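Local coordinates for protein interferon alpha/beta receptor 1 (Mus musculus, PDB 3WCY) that pairs with IFNAR2 to form the heterodimeric receptor for type I interferons, whose binding activates JAK-STAT signalling, at residues L335-N344 and T368-L377; S318-N326 and P357-Q365. All coordinates share one frame; numbering follows the deposited sequence.

Contact 1: L335-N344 and T368-L377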
loop_
_atom_site.group_PDB
_atom_site.type_symbol
_atom_site.label_atom_id
_atom_site.label_comp_id
_atom_site.label_asym_id
_atom_site.label_seq_id
_atom_site.Cartn_x
_atom_site.Cartn_y
_atom_site.Cartn_z
ATOM N N LEU A 335 -5.458 5.566 -22.050
ATOM C CA LEU A 335 -5.621 4.157 -21.664
ATOM C C LEU A 335 -4.383 3.301 -21.997
ATOM O O LEU A 335 -3.625 3.635 -22.914
ATOM C CB LEU A 335 -6.884 3.558 -22.332
ATOM C CG LEU A 335 -8.245 3.943 -21.725
ATOM C CD1 LEU A 335 -8.844 5.143 -22.423
ATOM C CD2 LEU A 335 -9.230 2.816 -21.843
ATOM N N ASN A 336 -4.185 2.198 -21.243
ATOM C CA ASN A 336 -3.087 1.244 -21.440
ATOM C C ASN A 336 -3.653 -0.071 -21.982
ATOM O O ASN A 336 -4.692 -0.542 -21.503
ATOM C CB ASN A 336 -2.299 1.017 -20.144
ATOM C CG ASN A 336 -0.832 0.700 -20.354
ATOM O OD1 ASN A 336 -0.110 1.383 -21.097
ATOM N ND2 ASN A 336 -0.342 -0.319 -19.660
ATOM N N TYR A 337 -2.987 -0.648 -22.999
ATOM C CA TYR A 337 -3.451 -1.871 -23.663
ATOM C C TYR A 337 -2.490 -3.057 -23.538
ATOM O O TYR A 337 -1.295 -2.866 -23.309
ATOM C CB TYR A 337 -3.781 -1.583 -25.141
ATOM C CG TYR A 337 -4.701 -0.399 -25.361
ATOM C CD1 TYR A 337 -4.191 0.853 -25.696
ATOM C CD2 TYR A 337 -6.084 -0.532 -25.252
ATOM C CE1 TYR A 337 -5.033 1.944 -25.912
ATOM C CE2 TYR A 337 -6.936 0.551 -25.464
ATOM C CZ TYR A 337 -6.405 1.788 -25.793
ATOM O OH TYR A 337 -7.237 2.859 -26.000
ATOM N N GLU A 338 -3.028 -4.281 -23.697
ATOM C CA GLU A 338 -2.284 -5.538 -23.626
ATOM C C GLU A 338 -2.670 -6.472 -24.768
ATOM O O GLU A 338 -3.838 -6.530 -25.138
ATOM C CB GLU A 338 -2.533 -6.242 -22.280
ATOM C CG GLU A 338 -1.311 -6.982 -21.752
ATOM C CD GLU A 338 -1.554 -8.009 -20.660
ATOM O OE1 GLU A 338 -2.213 -7.675 -19.649
ATOM O OE2 GLU A 338 -1.032 -9.139 -20.795
ATOM N N ILE A 339 -1.691 -7.214 -25.314
ATOM C CA ILE A 339 -1.917 -8.182 -26.387
ATOM C C ILE A 339 -1.487 -9.592 -25.996
ATOM O O ILE A 339 -0.545 -9.753 -25.227
ATOM C CB ILE A 339 -1.372 -7.692 -27.764
ATOM C CG1 ILE A 339 -2.485 -7.631 -28.802
ATOM C CG2 ILE A 339 -0.191 -8.497 -28.294
ATOM C CD1 ILE A 339 -3.159 -6.344 -28.850
ATOM N N ILE A 340 -2.216 -10.602 -26.491
ATOM C CA ILE A 340 -1.947 -12.019 -26.260
ATOM C C ILE A 340 -2.087 -12.714 -27.618
ATOM O O ILE A 340 -3.203 -12.926 -28.096
ATOM C CB ILE A 340 -2.847 -12.630 -25.130
ATOM C CG1 ILE A 340 -2.497 -12.032 -23.740
ATOM C CG2 ILE A 340 -2.732 -14.158 -25.077
ATOM C CD1 ILE A 340 -3.707 -11.876 -22.764
ATOM N N PHE A 341 -0.950 -13.009 -28.260
ATOM C CA PHE A 341 -0.933 -13.650 -29.570
ATOM C C PHE A 341 -0.245 -15.011 -29.599
ATOM O O PHE A 341 0.725 -15.241 -28.876
ATOM C CB PHE A 341 -0.392 -12.701 -30.657
ATOM C CG PHE A 341 1.080 -12.366 -30.592
ATOM C CD1 PHE A 341 1.976 -12.924 -31.493
ATOM C CD2 PHE A 341 1.565 -11.464 -29.652
ATOM C CE1 PHE A 341 3.338 -12.615 -31.431
ATOM C CE2 PHE A 341 2.927 -11.159 -29.589
ATOM C CZ PHE A 341 3.802 -11.732 -30.483
ATOM N N TRP A 342 -0.766 -15.918 -30.441
ATOM C CA TRP A 342 -0.231 -17.268 -30.634
ATOM C C TRP A 342 -0.486 -17.780 -32.062
ATOM O O TRP A 342 -0.873 -16.994 -32.924
ATOM C CB TRP A 342 -0.745 -18.239 -29.546
ATOM C CG TRP A 342 -2.197 -18.610 -29.630
ATOM C CD1 TRP A 342 -2.723 -19.733 -30.196
ATOM C CD2 TRP A 342 -3.294 -17.912 -29.029
ATOM N NE1 TRP A 342 -4.086 -19.760 -30.021
ATOM C CE2 TRP A 342 -4.465 -18.654 -29.305
ATOM C CE3 TRP A 342 -3.409 -16.711 -28.308
ATOM C CZ2 TRP A 342 -5.735 -18.233 -28.893
ATOM C CZ3 TRP A 342 -4.665 -16.304 -27.883
ATOM C CH2 TRP A 342 -5.811 -17.058 -28.182
ATOM N N GLU A 343 -0.241 -19.077 -32.310
ATOM C CA GLU A 343 -0.437 -19.735 -33.604
ATOM C C GLU A 343 -1.437 -20.887 -33.450
ATOM O O GLU A 343 -1.427 -21.572 -32.427
ATOM C CB GLU A 343 0.909 -20.256 -34.127
ATOM C CG GLU A 343 0.916 -20.640 -35.597
ATOM C CD GLU A 343 2.200 -21.282 -36.088
ATOM O OE1 GLU A 343 2.868 -21.984 -35.293
ATOM O OE2 GLU A 343 2.515 -21.117 -37.288
ATOM N N ASN A 344 -2.263 -21.133 -34.479
ATOM C CA ASN A 344 -3.278 -22.192 -34.468
ATOM C C ASN A 344 -2.715 -23.642 -34.484
ATOM O O ASN A 344 -3.466 -24.596 -34.728
ATOM C CB ASN A 344 -4.303 -21.962 -35.579
ATOM C CG ASN A 344 -5.703 -22.314 -35.156
ATOM O OD1 ASN A 344 -6.142 -23.460 -35.275
ATOM N ND2 ASN A 344 -6.425 -21.343 -34.623
ATOM N N THR A 368 0.675 -18.343 -42.530
ATOM C CA THR A 368 0.368 -19.055 -41.280
ATOM C C THR A 368 -0.701 -18.312 -40.470
ATOM O O THR A 368 -0.713 -17.079 -40.450
ATOM C CB THR A 368 1.650 -19.377 -40.468
ATOM O OG1 THR A 368 2.416 -18.188 -40.278
ATOM C CG2 THR A 368 2.519 -20.461 -41.118
ATOM N N VAL A 369 -1.605 -19.069 -39.817
ATOM C CA VAL A 369 -2.719 -18.525 -39.034
ATOM C C VAL A 369 -2.285 -18.149 -37.617
ATOM O O VAL A 369 -1.786 -19.001 -36.880
ATOM C CB VAL A 369 -3.960 -19.462 -39.040
ATOM C CG1 VAL A 369 -5.139 -18.830 -38.300
ATOM C CG2 VAL A 369 -4.365 -19.840 -40.465
ATOM N N TYR A 370 -2.500 -16.872 -37.245
ATOM C CA TYR A 370 -2.175 -16.323 -35.930
ATOM C C TYR A 370 -3.435 -15.862 -35.198
ATOM O O TYR A 370 -4.257 -15.150 -35.774
ATOM C CB TYR A 370 -1.162 -15.170 -36.043
ATOM C CG TYR A 370 0.250 -15.621 -36.348
ATOM C CD1 TYR A 370 1.098 -16.058 -35.335
ATOM C CD2 TYR A 370 0.753 -15.575 -37.645
ATOM C CE1 TYR A 370 2.402 -16.472 -35.610
ATOM C CE2 TYR A 370 2.058 -15.977 -37.931
ATOM C CZ TYR A 370 2.880 -16.426 -36.909
ATOM O OH TYR A 370 4.170 -16.818 -37.179
ATOM N N CYS A 371 -3.577 -16.271 -33.930
ATOM C CA CYS A 371 -4.711 -15.921 -33.082
ATOM C C CYS A 371 -4.352 -14.838 -32.078
ATOM O O CYS A 371 -3.477 -15.045 -31.239
ATOM C CB CYS A 371 -5.276 -17.158 -32.398
ATOM S SG CYS A 371 -6.915 -17.639 -32.992
ATOM N N VAL A 372 -5.037 -13.685 -32.162
ATOM C CA VAL A 372 -4.806 -12.526 -31.286
ATOM C C VAL A 372 -5.946 -12.337 -30.268
ATOM O O VAL A 372 -7.103 -12.657 -30.555
ATOM C CB VAL A 372 -4.517 -11.211 -32.076
ATOM C CG1 VAL A 372 -3.624 -10.274 -31.270
ATOM C CG2 VAL A 372 -3.893 -11.491 -33.443
ATOM N N GLN A 373 -5.593 -11.816 -29.079
ATOM C CA GLN A 373 -6.487 -11.510 -27.964
ATOM C C GLN A 373 -5.995 -10.249 -27.269
ATOM O O GLN A 373 -4.787 -10.076 -27.118
ATOM C CB GLN A 373 -6.523 -12.668 -26.968
ATOM C CG GLN A 373 -7.875 -13.348 -26.880
ATOM C CD GLN A 373 -8.021 -14.151 -25.613
ATOM O OE1 GLN A 373 -7.775 -13.662 -24.502
ATOM N NE2 GLN A 373 -8.470 -15.390 -25.747
ATOM N N ALA A 374 -6.914 -9.361 -26.855
ATOM C CA ALA A 374 -6.526 -8.110 -26.196
ATOM C C ALA A 374 -7.348 -7.742 -24.964
ATOM O O ALA A 374 -8.507 -8.136 -24.838
ATOM C CB ALA A 374 -6.535 -6.958 -27.190
ATOM N N ARG A 375 -6.732 -6.965 -24.062
ATOM C CA ARG A 375 -7.347 -6.462 -22.841
ATOM C C ARG A 375 -6.908 -5.031 -22.568
ATOM O O ARG A 375 -5.844 -4.605 -23.027
ATOM C CB ARG A 375 -7.087 -7.387 -21.636
ATOM C CG ARG A 375 -8.093 -8.545 -21.504
ATOM C CD ARG A 375 -9.506 -8.124 -21.087
ATOM N NE ARG A 375 -9.547 -7.585 -19.725
ATOM C CZ ARG A 375 -10.645 -7.140 -19.119
ATOM N NH1 ARG A 375 -11.815 -7.168 -19.745
ATOM N NH2 ARG A 375 -10.580 -6.668 -17.882
ATOM N N VAL A 376 -7.753 -4.282 -21.847
ATOM C CA VAL A 376 -7.511 -2.880 -21.510
ATOM C C VAL A 376 -7.158 -2.687 -20.018
ATOM O O VAL A 376 -7.647 -3.440 -19.165
ATOM C CB VAL A 376 -8.665 -1.977 -22.032
ATOM C CG1 VAL A 376 -9.940 -2.113 -21.195
ATOM C CG2 VAL A 376 -8.223 -0.525 -22.162
ATOM N N LEU A 377 -6.272 -1.715 -19.720
ATOM C CA LEU A 377 -5.808 -1.436 -18.359
ATOM C C LEU A 377 -5.940 0.041 -17.992
ATOM O O LEU A 377 -5.363 0.903 -18.653
ATOM C CB LEU A 377 -4.354 -1.920 -18.162
ATOM C CG LEU A 377 -4.065 -3.413 -18.400
ATOM C CD1 LEU A 377 -2.589 -3.642 -18.647
ATOM C CD2 LEU A 377 -4.573 -4.283 -17.247
#
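The indole of Trp342 lies flat over its cross-strand neighbour Cys371, a residue whose sulfur is tied up in a disulfide with Cys393. Cys371 CB sits over one face of the indole, 3.8 Å from the centroid of the five-membered ring, a CH-pi contact, while SG stands obliquely to the six-membered ring. Trp342 can reach there because its CG stands between the backbone N and the carbonyl carbon (chi1 71°), which swings the indole back across the neighbouring strand; its far corner, CH2, comes 4.0 Å from Gln373 NE2, with the amide plane steeply turned against the ring. Lys349 adds a cation-pi contact to the same indole. The backbones beneath run antiparallel, and Trp342 and Cys371 form a hydrogen-bonded pair, N of Trp342 donating to O of Cys371 at 3.0 Å. On the opposite face of the sheet the side chains are largely apolar: Ile339 touches Val372 through CG1 to CG1 (3.8 Å) and Ala374 through CD1 to CB, and Tyr337 lies alongside Val376, CE2 to CG2 at 3.7 Å. Were Trp342 replaced by an alanine, Cys371 CB would probably lose its aromatic cover and Lys349 its pi partner. The two faces thus differ in chemistry: one carries the hydrophobic core of a fibronectin type III domain, the other sets CB of a disulfide-bonded cysteine, rather than its sulfur, against the face of an indole.

Contact 2: S318-N326 and P357-Q365; sequences SDTLLVYVN and PEFTLKNLQ
Leu321, Val323, Phe359 and Leu361 form the apolar centre, all on one face of an antiparallel ribbon. Leu361 CD1 is shared, lying 3.8 Å from Leu321 CD2 and equally close to Val323 CG2; Leu321 and Leu361 run side by side. Leu364, beyond the strand, turns its CD1 back onto Leu321 CB at 3.6 Å. Towards the other end, Val325 CG2 approaches the Phe359 ring at CE2, 3.9 Å away. With Val323 CG1 anti to the backbone N (chi1 177°), it is the CG2 branch that meets Leu361. Two hydrogen-bonded pairs hold the backbones together: Leu321 with Leu361, and Val323 with Phe359, where N of Val323 reaches O of Phe359 at 2.7 Å in a nearly straight bond (173°). The last link, from Val325 N to Pro357 O, is weak. Around Tyr324, on the other face, contact is still through carbon: Pro357 CB lies over a face of its ring in a CH-pi contact, 4.1 Å from the centroid, and Glu358 CG comes 3.6 Å from Tyr324 CD1. Polar groups follow, Thr360 OG1 lying 3.8 Å from Leu322 CG; Thr360 CG2 meets Thr320 CB (3.8 Å) just before strand 321-326. In this sheet of the fourth fibronectin type III beta-sandwich, strand 311-316 lies beyond 321-326, and the apolar face packs on strands 337-343 and 369-376, Phe359 against Tyr337 and Ile339, Val323 against Val372.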
loop_
_atom_site.group_PDB
_atom_site.type_symbol
_atom_site.label_atom_id
_atom_site.label_comp_id
_atom_site.label_asym_id
_atom_site.label_seq_id
_atom_site.Cartn_x
_atom_site.Cartn_y
_atom_site.Cartn_z
ATOM N N SER A 318 1.291 -7.183 -45.965
ATOM C CA SER A 318 2.484 -7.783 -46.531
ATOM C C SER A 318 3.574 -7.610 -45.505
ATOM O O SER A 318 4.064 -6.506 -45.268
ATOM C CB SER A 318 2.869 -7.091 -47.839
ATOM O OG SER A 318 3.583 -5.893 -47.590
ATOM N N ASP A 319 3.870 -8.696 -44.794
ATOM C CA ASP A 319 4.801 -8.663 -43.667
ATOM C C ASP A 319 4.112 -8.450 -42.307
ATOM O O ASP A 319 3.687 -9.404 -41.655
ATOM C CB ASP A 319 5.866 -7.586 -43.887
ATOM C CG ASP A 319 7.094 -7.794 -43.023
ATOM O OD1 ASP A 319 7.445 -8.964 -42.759
ATOM O OD2 ASP A 319 7.708 -6.789 -42.607
ATOM N N THR A 320 4.020 -7.187 -41.896
ATOM C CA THR A 320 3.510 -6.776 -40.590
ATOM C C THR A 320 2.028 -7.098 -40.445
ATOM O O THR A 320 1.271 -6.975 -41.410
ATOM C CB THR A 320 3.766 -5.276 -40.351
ATOM O OG1 THR A 320 3.272 -4.520 -41.459
ATOM C CG2 THR A 320 5.236 -4.955 -40.120
ATOM N N LEU A 321 1.616 -7.506 -39.238
ATOM C CA LEU A 321 0.217 -7.784 -38.933
ATOM C C LEU A 321 -0.243 -6.739 -37.912
ATOM O O LEU A 321 0.050 -6.859 -36.719
ATOM C CB LEU A 321 0.037 -9.219 -38.415
ATOM C CG LEU A 321 -1.384 -9.759 -38.430
ATOM C CD1 LEU A 321 -1.439 -11.113 -39.096
ATOM C CD2 LEU A 321 -1.955 -9.830 -37.033
ATOM N N LEU A 322 -0.903 -5.676 -38.404
ATOM C CA LEU A 322 -1.397 -4.576 -37.575
ATOM C C LEU A 322 -2.625 -4.992 -36.773
ATOM O O LEU A 322 -3.558 -5.575 -37.320
ATOM C CB LEU A 322 -1.705 -3.340 -38.432
ATOM C CG LEU A 322 -1.243 -1.996 -37.872
ATOM C CD1 LEU A 322 -1.059 -0.985 -38.989
ATOM C CD2 LEU A 322 -2.222 -1.456 -36.819
ATOM N N VAL A 323 -2.602 -4.698 -35.466
ATOM C CA VAL A 323 -3.661 -5.026 -34.509
ATOM C C VAL A 323 -4.172 -3.731 -33.850
ATOM O O VAL A 323 -3.365 -2.933 -33.367
ATOM C CB VAL A 323 -3.171 -6.075 -33.458
ATOM C CG1 VAL A 323 -4.243 -6.378 -32.420
ATOM C CG2 VAL A 323 -2.714 -7.367 -34.126
ATOM N N TYR A 324 -5.500 -3.522 -33.844
ATOM C CA TYR A 324 -6.103 -2.349 -33.213
ATOM C C TYR A 324 -7.049 -2.716 -32.072
ATOM O O TYR A 324 -8.038 -3.420 -32.284
ATOM C CB TYR A 324 -6.802 -1.416 -34.223
ATOM C CG TYR A 324 -6.856 0.017 -33.739
ATOM C CD1 TYR A 324 -6.008 0.983 -34.268
ATOM C CD2 TYR A 324 -7.711 0.395 -32.707
ATOM C CE1 TYR A 324 -6.016 2.293 -33.789
ATOM C CE2 TYR A 324 -7.710 1.693 -32.204
ATOM C CZ TYR A 324 -6.870 2.644 -32.756
ATOM O OH TYR A 324 -6.892 3.931 -32.271
ATOM N N VAL A 325 -6.756 -2.197 -30.870
ATOM C CA VAL A 325 -7.563 -2.407 -29.664
ATOM C C VAL A 325 -8.469 -1.199 -29.478
ATOM O O VAL A 325 -7.990 -0.068 -29.436
ATOM C CB VAL A 325 -6.713 -2.658 -28.391
ATOM C CG1 VAL A 325 -7.570 -3.263 -27.286
ATOM C CG2 VAL A 325 -5.508 -3.544 -28.681
ATOM N N ASN A 326 -9.772 -1.437 -29.368
ATOM C CA ASN A 326 -10.742 -0.367 -29.178
ATOM C C ASN A 326 -11.465 -0.570 -27.854
ATOM O O ASN A 326 -12.094 -1.613 -27.674
ATOM C CB ASN A 326 -11.736 -0.338 -30.345
ATOM C CG ASN A 326 -11.174 0.200 -31.636
ATOM O OD1 ASN A 326 -10.930 1.403 -31.781
ATOM N ND2 ASN A 326 -11.030 -0.668 -32.633
ATOM N N PRO A 357 -3.037 2.134 -28.968
ATOM C CA PRO A 357 -3.755 0.907 -29.351
ATOM C C PRO A 357 -3.226 0.220 -30.614
ATOM O O PRO A 357 -3.525 -0.951 -30.839
ATOM C CB PRO A 357 -5.195 1.392 -29.527
ATOM C CG PRO A 357 -5.111 2.909 -29.638
ATOM C CD PRO A 357 -3.676 3.323 -29.562
ATOM N N GLU A 358 -2.467 0.952 -31.439
ATOM C CA GLU A 358 -1.895 0.449 -32.680
ATOM C C GLU A 358 -0.674 -0.460 -32.434
ATOM O O GLU A 358 0.467 0.015 -32.367
ATOM C CB GLU A 358 -1.557 1.611 -33.622
ATOM C CG GLU A 358 -2.481 1.716 -34.815
ATOM C CD GLU A 358 -2.005 2.702 -35.859
ATOM O OE1 GLU A 358 -2.384 3.890 -35.765
ATOM O OE2 GLU A 358 -1.232 2.293 -36.756
ATOM N N PHE A 359 -0.940 -1.771 -32.277
ATOM C CA PHE A 359 0.061 -2.826 -32.099
ATOM C C PHE A 359 0.446 -3.312 -33.490
ATOM O O PHE A 359 -0.427 -3.482 -34.339
ATOM C CB PHE A 359 -0.522 -4.002 -31.295
ATOM C CG PHE A 359 -0.619 -3.803 -29.802
ATOM C CD1 PHE A 359 0.301 -4.397 -28.945
ATOM C CD2 PHE A 359 -1.649 -3.054 -29.248
ATOM C CE1 PHE A 359 0.199 -4.226 -27.558
ATOM C CE2 PHE A 359 -1.746 -2.880 -27.864
ATOM C CZ PHE A 359 -0.821 -3.463 -27.028
ATOM N N THR A 360 1.736 -3.517 -33.733
ATOM C CA THR A 360 2.210 -3.980 -35.032
ATOM C C THR A 360 3.000 -5.277 -34.860
ATOM O O THR A 360 4.143 -5.252 -34.390
ATOM C CB THR A 360 2.930 -2.835 -35.781
ATOM O OG1 THR A 360 2.008 -1.760 -35.982
ATOM C CG2 THR A 360 3.502 -3.268 -37.125
ATOM N N LEU A 361 2.369 -6.416 -35.202
ATOM C CA LEU A 361 3.025 -7.720 -35.102
ATOM C C LEU A 361 3.942 -7.898 -36.294
ATOM O O LEU A 361 3.490 -8.187 -37.406
ATOM C CB LEU A 361 2.024 -8.883 -34.971
ATOM C CG LEU A 361 1.211 -8.937 -33.682
ATOM C CD1 LEU A 361 0.101 -9.954 -33.783
ATOM C CD2 LEU A 361 2.082 -9.262 -32.511
ATOM N N LYS A 362 5.234 -7.644 -36.066
ATOM C CA LYS A 362 6.258 -7.746 -37.102
ATOM C C LYS A 362 7.126 -8.999 -36.991
ATOM O O LYS A 362 7.252 -9.580 -35.908
ATOM C CB LYS A 362 7.081 -6.449 -37.242
ATOM C CG LYS A 362 7.751 -5.929 -35.966
ATOM C CD LYS A 362 8.072 -4.422 -36.033
ATOM C CE LYS A 362 9.240 -4.046 -36.927
ATOM N NZ LYS A 362 8.813 -3.766 -38.329
ATOM N N ASN A 363 7.678 -9.428 -38.143
ATOM C CA ASN A 363 8.533 -10.599 -38.329
ATOM C C ASN A 363 7.832 -11.926 -38.000
ATOM O O ASN A 363 8.363 -12.755 -37.261
ATOM C CB ASN A 363 9.903 -10.434 -37.640
ATOM C CG ASN A 363 10.634 -9.169 -38.015
ATOM O OD1 ASN A 363 11.002 -8.951 -39.176
ATOM N ND2 ASN A 363 10.867 -8.314 -37.033
ATOM N N LEU A 364 6.633 -12.124 -38.559
ATOM C CA LEU A 364 5.872 -13.366 -38.408
ATOM C C LEU A 364 6.132 -14.246 -39.645
ATOM O O LEU A 364 6.436 -13.716 -40.718
ATOM C CB LEU A 364 4.364 -13.086 -38.294
ATOM C CG LEU A 364 3.871 -12.254 -37.113
ATOM C CD1 LEU A 364 2.516 -11.698 -37.400
ATOM C CD2 LEU A 364 3.789 -13.074 -35.843
ATOM N N GLN A 365 6.011 -15.577 -39.500
ATOM C CA GLN A 365 6.198 -16.512 -40.611
ATOM C C GLN A 365 5.027 -16.316 -41.601
ATOM O O GLN A 365 3.887 -16.184 -41.150
ATOM C CB GLN A 365 6.283 -17.962 -40.086
ATOM C CG GLN A 365 6.787 -19.002 -41.099
ATOM C CD GLN A 365 8.220 -18.817 -41.570
ATOM O OE1 GLN A 365 9.126 -18.448 -40.810
ATOM N NE2 GLN A 365 8.465 -19.120 -42.836
#

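Contacts 1 and 2 belong to the two facing sheets of the fourth fibronectin type III domain of the receptor ectodomain, their centres about 10 Å apart. Contact 1 pairs the central strands of a sheet that also holds 350-354 and 392-395; contact 2 lies in the sheet shared with 311-316. Along the chain their segments alternate, 318-326, 335-344, 357-365, 368-377, so the chain crosses between the sheets repeatedly. Packing of Phe341 on Leu361 and of Tyr370 on Leu364 helps close the sandwich, and a probable hydrogen bond joins Tyr370 OH to Gln365 N. Together they supply much of the hydrophobic core of this extracellular domain.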